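Local coordinates for toll-like receptor 13 (Mus musculus, PDB 4Z0C), which recognises and binds bacterial 23S rRNA as an innate immune receptor, signalling through MYD88 and TRAF6 to activate NF-kappa-B, at residues Asp567-Asp572 / Asn595-Gln600; Val220-Leu225 / Lys246-Leu251. All blocks are in the same frame, centred on the assembly; numbering follows the deposited sequence.

Contact 1: Asp567-Asp572 / Asn595-Gln600. With nucleotides of chain D.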
ATOM      1  N   ASP A 567       5.778 -10.557  22.592  1.00 38.42           N
ATOM      2  CA  ASP A 567       6.237 -10.355  23.961  1.00 35.19           C
ATOM      3  C   ASP A 567       6.075 -11.581  24.833  1.00 38.41           C
ATOM      4  O   ASP A 567       6.763 -11.720  25.835  1.00 40.86           O
ATOM      5  CB  ASP A 567       5.469  -9.213  24.643  1.00 38.35           C
ATOM      6  CG  ASP A 567       5.580  -7.895  23.909  1.00 37.81           C
ATOM      7  OD1 ASP A 567       6.573  -7.662  23.186  1.00 37.28           O
ATOM      8  OD2 ASP A 567       4.671  -7.066  24.100  1.00 37.85           O
ATOM      9  N   HIS A 568       5.131 -12.445  24.487  1.00 37.79           N
ATOM     10  CA  HIS A 568       4.742 -13.515  25.401  1.00 39.42           C
ATOM     11  C   HIS A 568       5.092 -14.927  24.889  1.00 40.83           C
ATOM     12  O   HIS A 568       6.256 -15.215  24.626  1.00 33.22           O
ATOM     13  CB  HIS A 568       3.258 -13.377  25.737  1.00 38.63           C
ATOM     14  CG  HIS A 568       2.890 -12.020  26.255  1.00 43.95           C
ATOM     15  ND1 HIS A 568       3.376 -11.519  27.446  1.00 42.45           N
ATOM     16  CD2 HIS A 568       2.115 -11.041  25.723  1.00 40.84           C
ATOM     17  CE1 HIS A 568       2.899 -10.303  27.638  1.00 37.61           C
ATOM     18  NE2 HIS A 568       2.134  -9.990  26.605  1.00 43.15           N
ATOM     19  N   HIS A 569       4.098 -15.799  24.743  1.00 39.81           N
ATOM     20  CA  HIS A 569       4.371 -17.152  24.257  1.00 36.61           C
ATOM     21  C   HIS A 569       3.473 -17.520  23.078  1.00 34.54           C
ATOM     22  O   HIS A 569       2.870 -18.599  23.032  1.00 28.71           O
ATOM     23  CB  HIS A 569       4.276 -18.161  25.395  1.00 33.77           C
ATOM     24  CG  HIS A 569       5.466 -18.136  26.306  1.00 58.82           C
ATOM     25  ND1 HIS A 569       5.374 -18.335  27.666  1.00 69.00           N
ATOM     26  CD2 HIS A 569       6.778 -17.912  26.045  1.00 64.20           C
ATOM     27  CE1 HIS A 569       6.580 -18.249  28.204  1.00 71.21           C
ATOM     28  NE2 HIS A 569       7.448 -17.988  27.242  1.00 67.15           N
ATOM     29  N   GLN A 570       3.435 -16.604  22.114  1.00 36.23           N
ATOM     30  CA  GLN A 570       2.556 -16.681  20.947  1.00 33.72           C
ATOM     31  C   GLN A 570       2.765 -17.903  20.058  1.00 32.49           C
ATOM     32  O   GLN A 570       1.823 -18.350  19.414  1.00 35.02           O
ATOM     33  CB  GLN A 570       2.684 -15.402  20.117  1.00 35.43           C
ATOM     34  CG  GLN A 570       1.869 -14.234  20.662  1.00 33.31           C
ATOM     35  CD  GLN A 570       2.630 -13.295  21.600  1.00 30.32           C
ATOM     36  OE1 GLN A 570       3.716 -13.606  22.104  1.00 25.03           O
ATOM     37  NE2 GLN A 570       2.046 -12.120  21.834  1.00 30.71           N
ATOM     38  N   PHE A 571       3.985 -18.443  20.020  1.00 28.73           N
ATOM     39  CA  PHE A 571       4.275 -19.586  19.155  1.00 26.27           C
ATOM     40  C   PHE A 571       3.998 -20.944  19.801  1.00 26.99           C
ATOM     41  O   PHE A 571       4.156 -21.972  19.157  1.00 33.23           O
ATOM     42  CB  PHE A 571       5.714 -19.535  18.619  1.00 22.88           C
ATOM     43  CG  PHE A 571       5.959 -18.397  17.669  1.00 26.64           C
ATOM     44  CD1 PHE A 571       4.890 -17.754  17.043  1.00 21.60           C
ATOM     45  CD2 PHE A 571       7.245 -17.956  17.412  1.00 25.78           C
ATOM     46  CE1 PHE A 571       5.110 -16.693  16.181  1.00 22.85           C
ATOM     47  CE2 PHE A 571       7.473 -16.893  16.552  1.00 21.31           C
ATOM     48  CZ  PHE A 571       6.409 -16.260  15.939  1.00 18.71           C
ATOM     49  N   ASP A 572       3.552 -20.949  21.053  1.00 26.80           N
ATOM     50  CA  ASP A 572       3.307 -22.212  21.756  1.00 26.98           C
ATOM     51  C   ASP A 572       2.369 -23.203  21.073  1.00 28.08           C
ATOM     52  O   ASP A 572       2.584 -24.414  21.179  1.00 35.79           O
ATOM     53  CB  ASP A 572       2.867 -21.974  23.199  1.00 40.64           C
ATOM     54  CG  ASP A 572       4.041 -21.767  24.149  1.00 48.23           C
ATOM     55  OD1 ASP A 572       5.179 -21.543  23.667  1.00 41.78           O
ATOM     56  OD2 ASP A 572       3.814 -21.807  25.383  1.00 57.62           O
ATOM     57  N   ASN A 595      10.114 -12.652  22.895  1.00 32.30           N
ATOM     58  CA  ASN A 595      10.277 -13.118  24.266  1.00 28.96           C
ATOM     59  C   ASN A 595      11.451 -14.087  24.321  1.00 34.02           C
ATOM     60  O   ASN A 595      11.679 -14.851  23.377  1.00 33.88           O
ATOM     61  CB  ASN A 595       8.990 -13.789  24.758  1.00 29.53           C
ATOM     62  CG  ASN A 595       9.083 -14.283  26.209  1.00 35.84           C
ATOM     63  OD1 ASN A 595       9.812 -15.235  26.507  1.00 36.08           O
ATOM     64  ND2 ASN A 595       8.322 -13.651  27.109  1.00 37.69           N
ATOM     65  N   ALA A 596      12.205 -14.041  25.416  1.00 32.51           N
ATOM     66  CA  ALA A 596      13.424 -14.844  25.537  1.00 31.06           C
ATOM     67  C   ALA A 596      13.154 -16.327  25.287  1.00 32.72           C
ATOM     68  O   ALA A 596      13.977 -17.010  24.694  1.00 36.47           O
ATOM     69  CB  ALA A 596      14.073 -14.636  26.893  1.00 26.16           C
ATOM     70  N   SER A 597      11.990 -16.818  25.704  1.00 29.26           N
ATOM     71  CA  SER A 597      11.672 -18.232  25.530  1.00 31.49           C
ATOM     72  C   SER A 597      10.624 -18.506  24.444  1.00 35.54           C
ATOM     73  O   SER A 597       9.979 -19.553  24.461  1.00 34.04           O
ATOM     74  CB  SER A 597      11.209 -18.831  26.863  1.00 39.86           C
ATOM     75  OG  SER A 597      10.198 -18.037  27.464  1.00 46.29           O
ATOM     76  N   LEU A 598      10.478 -17.579  23.497  1.00 37.51           N
ATOM     77  CA  LEU A 598       9.464 -17.676  22.438  1.00 36.88           C
ATOM     78  C   LEU A 598       9.567 -18.941  21.568  1.00 35.65           C
ATOM     79  O   LEU A 598       8.547 -19.522  21.182  1.00 29.23           O
ATOM     80  CB  LEU A 598       9.533 -16.432  21.542  1.00 33.69           C
ATOM     81  CG  LEU A 598       8.475 -16.262  20.448  1.00 32.30           C
ATOM     82  CD1 LEU A 598       7.098 -16.039  21.048  1.00 21.23           C
ATOM     83  CD2 LEU A 598       8.873 -15.113  19.557  1.00 29.82           C
ATOM     84  N   PHE A 599      10.796 -19.372  21.284  1.00 35.58           N
ATOM     85  CA  PHE A 599      11.038 -20.511  20.398  1.00 39.69           C
ATOM     86  C   PHE A 599      11.048 -21.876  21.098  1.00 37.90           C
ATOM     87  O   PHE A 599      11.412 -22.882  20.492  1.00 37.67           O
ATOM     88  CB  PHE A 599      12.370 -20.342  19.663  1.00 39.46           C
ATOM     89  CG  PHE A 599      12.426 -19.149  18.767  1.00 39.67           C
ATOM     90  CD1 PHE A 599      11.426 -18.902  17.857  1.00 40.44           C
ATOM     91  CD2 PHE A 599      13.486 -18.263  18.845  1.00 43.33           C
ATOM     92  CE1 PHE A 599      11.492 -17.793  17.035  1.00 43.69           C
ATOM     93  CE2 PHE A 599      13.556 -17.158  18.024  1.00 42.03           C
ATOM     94  CZ  PHE A 599      12.559 -16.923  17.119  1.00 40.68           C
ATOM     95  N   GLN A 600      10.665 -21.919  22.364  1.00 36.78           N
ATOM     96  CA  GLN A 600      10.798 -23.151  23.148  1.00 39.88           C
ATOM     97  C   GLN A 600      10.065 -24.369  22.615  1.00 42.57           C
ATOM     98  O   GLN A 600      10.541 -25.490  22.750  1.00 49.49           O
ATOM     99  CB  GLN A 600      10.373 -22.919  24.585  1.00 51.76           C
ATOM    100  CG  GLN A 600      11.481 -22.403  25.454  1.00 67.50           C
ATOM    101  CD  GLN A 600      11.091 -22.402  26.910  1.00 71.77           C
ATOM    102  OE1 GLN A 600       9.919 -22.195  27.254  1.00 71.68           O
ATOM    103  NE2 GLN A 600      12.061 -22.661  27.777  1.00 66.69           N
TER
ATOM    104  P     C D  10       4.733   2.843  23.258  1.00 39.18           P
ATOM    105  OP1   C D  10       3.833   3.247  24.360  1.00 39.37           O
ATOM    106  OP2   C D  10       6.171   2.583  23.546  1.00 38.69           O
ATOM    107  O5'   C D  10       4.106   1.549  22.585  1.00 37.42           O
ATOM    108  C5'   C D  10       2.768   1.576  22.102  1.00 28.15           C
ATOM    109  C4'   C D  10       1.949   0.470  22.707  1.00 32.27           C
ATOM    110  O4'   C D  10       2.487  -0.806  22.260  1.00 27.40           O
ATOM    111  C3'   C D  10       1.934   0.424  24.241  1.00 32.05           C
ATOM    112  O3'   C D  10       0.636   0.039  24.696  1.00 43.05           O
ATOM    113  C2'   C D  10       2.940  -0.682  24.559  1.00 28.84           C
ATOM    114  O2'   C D  10       2.692  -1.354  25.773  1.00 23.56           O
ATOM    115  C1'   C D  10       2.757  -1.629  23.372  1.00 29.64           C
ATOM    116  N1    C D  10       3.953  -2.430  23.087  1.00 32.06           N
ATOM    117  C2    C D  10       3.959  -3.786  23.449  1.00 31.69           C
ATOM    118  O2    C D  10       2.955  -4.303  23.962  1.00 30.99           O
ATOM    119  N3    C D  10       5.066  -4.516  23.221  1.00 30.09           N
ATOM    120  C4    C D  10       6.140  -3.951  22.674  1.00 37.20           C
ATOM    121  N4    C D  10       7.207  -4.742  22.476  1.00 44.98           N
ATOM    122  C5    C D  10       6.169  -2.572  22.305  1.00 30.90           C
ATOM    123  C6    C D  10       5.061  -1.852  22.522  1.00 31.77           C
TER
HETATM  124  O   HOH W   1       6.077 -18.780  22.232  1.00 30.06           O
HETATM  125  O   HOH W   2       7.207 -21.869  21.342  1.00 32.78           O
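Neighbouring coils of the leucine-rich repeat solenoid of the receptor's ectodomain meet here, 567-572 in the 22nd repeat and 595-600 beginning at the end of the 23rd, with bound RNA at one end. The polar bonds centre on Asn595. Its CG lies anti to the backbone N (chi1 -179°), so the amide reaches the segment 567-572, and Asn595 ND2 gives a nearly straight bond to Asp567 O (2.8 Å), approaching from above that carbonyl plane. OD1 turns back to its own segment, accepting from Ser597 N in an Asx turn and also from Ser597 OG. His569 NE2 donates to Ser597 OG at 2.8 Å, with the oxygen in the ring plane at its edge, which helps to set the imidazole's rotation.

Deeper in, apolar groups take over: Leu598 CG lies 3.7 Å from Phe571 CD2. Phe599 CE1 comes to the edge of the Phe571 ring. Two waters lie within bonding distance of Leu598 O and Asp572 OD1; one accepts from Phe571 N.

Asp567 suits the RNA end because a carboxylate can accept from a base amine: N4 of cytidine C10 of chain D bonds to Asp567 OD1 at 3.1 Å. C10 N3 lies 2.7 Å from Asp567 OD2, so close that a proton is probably shared between them.

Contact 2: Val220-Leu225 / Lys246-Leu251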
ATOM      1  N   VAL A 220       7.978 -19.678 -52.443  1.00 52.00           N
ATOM      2  CA  VAL A 220       7.721 -20.590 -51.332  1.00 43.25           C
ATOM      3  C   VAL A 220       7.756 -22.045 -51.768  1.00 43.89           C
ATOM      4  O   VAL A 220       7.086 -22.427 -52.723  1.00 52.97           O
ATOM      5  CB  VAL A 220       6.333 -20.347 -50.720  1.00 56.56           C
ATOM      6  CG1 VAL A 220       6.132 -21.258 -49.519  1.00 59.79           C
ATOM      7  CG2 VAL A 220       6.162 -18.887 -50.323  1.00 60.41           C
ATOM      8  N   TYR A 221       8.526 -22.869 -51.071  1.00 42.98           N
ATOM      9  CA  TYR A 221       8.587 -24.278 -51.418  1.00 45.16           C
ATOM     10  C   TYR A 221       8.812 -25.137 -50.191  1.00 43.97           C
ATOM     11  O   TYR A 221       9.898 -25.117 -49.601  1.00 35.21           O
ATOM     12  CB  TYR A 221       9.704 -24.539 -52.436  1.00 46.77           C
ATOM     13  CG  TYR A 221       9.711 -25.954 -52.980  1.00 52.41           C
ATOM     14  CD1 TYR A 221       8.904 -26.307 -54.063  1.00 51.31           C
ATOM     15  CD2 TYR A 221      10.525 -26.937 -52.417  1.00 56.88           C
ATOM     16  CE1 TYR A 221       8.904 -27.600 -54.567  1.00 49.32           C
ATOM     17  CE2 TYR A 221      10.535 -28.237 -52.920  1.00 53.62           C
ATOM     18  CZ  TYR A 221       9.721 -28.559 -53.998  1.00 51.33           C
ATOM     19  OH  TYR A 221       9.720 -29.842 -54.500  1.00 50.21           O
ATOM     20  N   LEU A 222       7.807 -25.942 -49.854  1.00 49.57           N
ATOM     21  CA  LEU A 222       7.806 -26.668 -48.586  1.00 50.35           C
ATOM     22  C   LEU A 222       7.624 -28.192 -48.720  1.00 54.77           C
ATOM     23  O   LEU A 222       7.458 -28.877 -47.708  1.00 50.54           O
ATOM     24  CB  LEU A 222       6.723 -26.095 -47.658  1.00 47.00           C
ATOM     25  CG  LEU A 222       6.728 -24.591 -47.328  1.00 44.76           C
ATOM     26  CD1 LEU A 222       5.530 -24.251 -46.461  1.00 40.78           C
ATOM     27  CD2 LEU A 222       8.024 -24.138 -46.657  1.00 39.54           C
ATOM     28  N   LYS A 223       7.623 -28.706 -49.956  1.00 62.13           N
ATOM     29  CA  LYS A 223       7.515 -30.154 -50.237  1.00 60.89           C
ATOM     30  C   LYS A 223       8.474 -30.973 -49.401  1.00 48.10           C
ATOM     31  O   LYS A 223       8.143 -32.038 -48.859  1.00 45.13           O
ATOM     32  CB  LYS A 223       7.824 -30.421 -51.716  1.00 72.81           C
ATOM     33  CG  LYS A 223       8.462 -31.787 -52.000  1.00 74.80           C
ATOM     34  CD  LYS A 223       7.453 -32.819 -52.464  1.00 75.93           C
ATOM     35  CE  LYS A 223       8.043 -33.696 -53.557  1.00 76.09           C
ATOM     36  NZ  LYS A 223       7.101 -33.897 -54.699  1.00 79.19           N
ATOM     37  N   THR A 224       9.665 -30.418 -49.275  1.00 42.85           N
ATOM     38  CA  THR A 224      10.759 -31.032 -48.570  1.00 42.63           C
ATOM     39  C   THR A 224      10.559 -31.130 -47.036  1.00 63.58           C
ATOM     40  O   THR A 224      11.409 -31.689 -46.327  1.00 61.34           O
ATOM     41  CB  THR A 224      12.032 -30.259 -48.928  1.00 52.29           C
ATOM     42  OG1 THR A 224      13.141 -31.153 -48.994  1.00 59.68           O
ATOM     43  CG2 THR A 224      12.303 -29.218 -47.905  1.00 48.98           C
ATOM     44  N   LEU A 225       9.452 -30.584 -46.524  1.00 55.70           N
ATOM     45  CA  LEU A 225       9.088 -30.750 -45.108  1.00 55.63           C
ATOM     46  C   LEU A 225       7.787 -31.549 -44.963  1.00 56.40           C
ATOM     47  O   LEU A 225       6.733 -30.991 -44.631  1.00 50.18           O
ATOM     48  CB  LEU A 225       8.932 -29.399 -44.406  1.00 43.72           C
ATOM     49  CG  LEU A 225       9.880 -28.254 -44.757  1.00 39.09           C
ATOM     50  CD1 LEU A 225       9.513 -27.029 -43.922  1.00 43.84           C
ATOM     51  CD2 LEU A 225      11.310 -28.628 -44.519  1.00 33.90           C
ATOM     52  N   LYS A 246      -0.832 -29.253 -51.194  1.00 54.46           N
ATOM     53  CA  LYS A 246      -0.211 -30.550 -51.441  1.00 57.35           C
ATOM     54  C   LYS A 246       1.041 -30.743 -50.612  1.00 59.30           C
ATOM     55  O   LYS A 246       1.371 -31.861 -50.216  1.00 65.06           O
ATOM     56  CB  LYS A 246       0.101 -30.751 -52.928  1.00 59.81           C
ATOM     57  CG  LYS A 246      -0.905 -31.652 -53.630  1.00 62.73           C
ATOM     58  CD  LYS A 246      -0.338 -33.063 -53.895  1.00 75.23           C
ATOM     59  CE  LYS A 246       0.330 -33.718 -52.658  1.00 64.16           C
ATOM     60  NZ  LYS A 246      -0.632 -34.139 -51.590  1.00 56.37           N
ATOM     61  N   HIS A 247       1.747 -29.650 -50.356  1.00 57.62           N
ATOM     62  CA  HIS A 247       2.963 -29.724 -49.565  1.00 58.04           C
ATOM     63  C   HIS A 247       2.717 -29.609 -48.059  1.00 52.25           C
ATOM     64  O   HIS A 247       3.670 -29.599 -47.283  1.00 46.36           O
ATOM     65  CB  HIS A 247       3.951 -28.659 -50.040  1.00 62.29           C
ATOM     66  CG  HIS A 247       4.389 -28.846 -51.458  1.00 69.77           C
ATOM     67  ND1 HIS A 247       4.680 -27.792 -52.297  1.00 73.45           N
ATOM     68  CD2 HIS A 247       4.594 -29.974 -52.185  1.00 65.46           C
ATOM     69  CE1 HIS A 247       5.037 -28.262 -53.481  1.00 68.02           C
ATOM     70  NE2 HIS A 247       5.001 -29.582 -53.436  1.00 62.26           N
ATOM     71  N   LEU A 248       1.449 -29.532 -47.654  1.00 46.22           N
ATOM     72  CA  LEU A 248       1.104 -29.301 -46.242  1.00 45.37           C
ATOM     73  C   LEU A 248       0.055 -30.271 -45.709  1.00 43.40           C
ATOM     74  O   LEU A 248      -0.779 -29.890 -44.895  1.00 38.10           O
ATOM     75  CB  LEU A 248       0.593 -27.867 -46.053  1.00 30.52           C
ATOM     76  CG  LEU A 248       1.597 -26.787 -46.472  1.00 34.39           C
ATOM     77  CD1 LEU A 248       0.932 -25.414 -46.655  1.00 34.90           C
ATOM     78  CD2 LEU A 248       2.757 -26.717 -45.478  1.00 29.07           C
ATOM     79  N   GLN A 249       0.081 -31.517 -46.163  1.00 38.40           N
ATOM     80  CA  GLN A 249      -0.994 -32.437 -45.810  1.00 39.26           C
ATOM     81  C   GLN A 249      -0.881 -32.955 -44.382  1.00 37.62           C
ATOM     82  O   GLN A 249      -1.829 -33.533 -43.853  1.00 46.06           O
ATOM     83  CB  GLN A 249      -1.087 -33.599 -46.799  1.00 38.03           C
ATOM     84  CG  GLN A 249      -1.599 -33.213 -48.178  1.00 40.43           C
ATOM     85  CD  GLN A 249      -3.060 -32.834 -48.187  1.00 49.66           C
ATOM     86  OE1 GLN A 249      -3.931 -33.679 -47.969  1.00 52.95           O
ATOM     87  NE2 GLN A 249      -3.345 -31.573 -48.501  1.00 50.11           N
ATOM     88  N   ASN A 250       0.270 -32.759 -43.756  1.00 32.88           N
ATOM     89  CA  ASN A 250       0.400 -33.120 -42.348  1.00 33.88           C
ATOM     90  C   ASN A 250       0.152 -31.973 -41.355  1.00 26.53           C
ATOM     91  O   ASN A 250       0.227 -32.176 -40.154  1.00 30.12           O
ATOM     92  CB  ASN A 250       1.762 -33.767 -42.077  1.00 51.69           C
ATOM     93  CG  ASN A 250       1.764 -35.253 -42.378  1.00 59.10           C
ATOM     94  OD1 ASN A 250       0.835 -35.974 -42.005  1.00 61.31           O
ATOM     95  ND2 ASN A 250       2.805 -35.719 -43.069  1.00 54.95           N
ATOM     96  N   LEU A 251      -0.141 -30.784 -41.866  1.00 32.25           N
ATOM     97  CA  LEU A 251      -0.265 -29.605 -41.036  1.00 36.77           C
ATOM     98  C   LEU A 251      -1.441 -29.704 -40.049  1.00 41.86           C
ATOM     99  O   LEU A 251      -2.565 -30.022 -40.438  1.00 47.86           O
ATOM    100  CB  LEU A 251      -0.374 -28.351 -41.904  1.00 36.11           C
ATOM    101  CG  LEU A 251       0.194 -27.087 -41.238  1.00 37.19           C
ATOM    102  CD1 LEU A 251       1.707 -27.177 -41.130  1.00 29.50           C
ATOM    103  CD2 LEU A 251      -0.222 -25.821 -41.967  1.00 40.55           C
TER
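With CG anti to its own carbonyl carbon (chi1 -63°), His247 swings its imidazole out of the 3-10 segment and against the backbone of 220-225; Tyr221, with CG anti to the backbone N (chi1 -173°), brings its phenol ring to the same histidine. The two rings cross obliquely, planes 60° apart and centroids 5.3 Å from each other, and touch through their CE1 atoms.

Lys223 supplies the closest approach. Its CB sits over one face of the His247 ring, 3.5 Å from the centroid, and is displaced toward the rim so that His247 CD2 is only 3.3 Å from Lys223 CB: a CH-pi contact made by the aliphatic root of the chain. A long lysine suits this exposed place, since its methylenes can lie on a ring while the ammonium end leads away.

Toward the interior, Leu222 CD1 meets Leu248 CD2 at 3.8 Å, and Leu222 also packs on Leu231 of strand 230-232, as expected of leucines filling the core of a leucine-rich repeat solenoid. Each leucine opens a type I turn, Leu222-Leu225 and Leu248-Leu251, closed by its own carbonyl. Strand 220-221 pairs with the preceding repeat through backbone bonds of Tyr221 with Leu194 and Phe196.

No hydrogen bond crosses between the segments, so cohesion here rests on dispersion and CH-pi attraction; Lys223 NZ, 5.0 Å from His247 NE2, would probably disfavour a protonated imidazole.

Both contacts join successive repeats of the solenoid, contact 1 through loops alone, contact 2 through the end of a short strand, a 3-10 segment and the turns after them. Both are partly buried, with leucines on the inner side and a histidine toward the outside. They share no elements: their centres lie about 72 Å apart, on opposite sides of the chain's centre. In contact 1 the histidine is a hydrogen-bond donor, and two direct bonds tie the segments, with waters lying between them; in contact 2 the histidine offers a ring face to a methylene. Contact 1 buries more surface and reaches the RNA, whereas contact 2 lies about 30 Å from it at the nearest atoms.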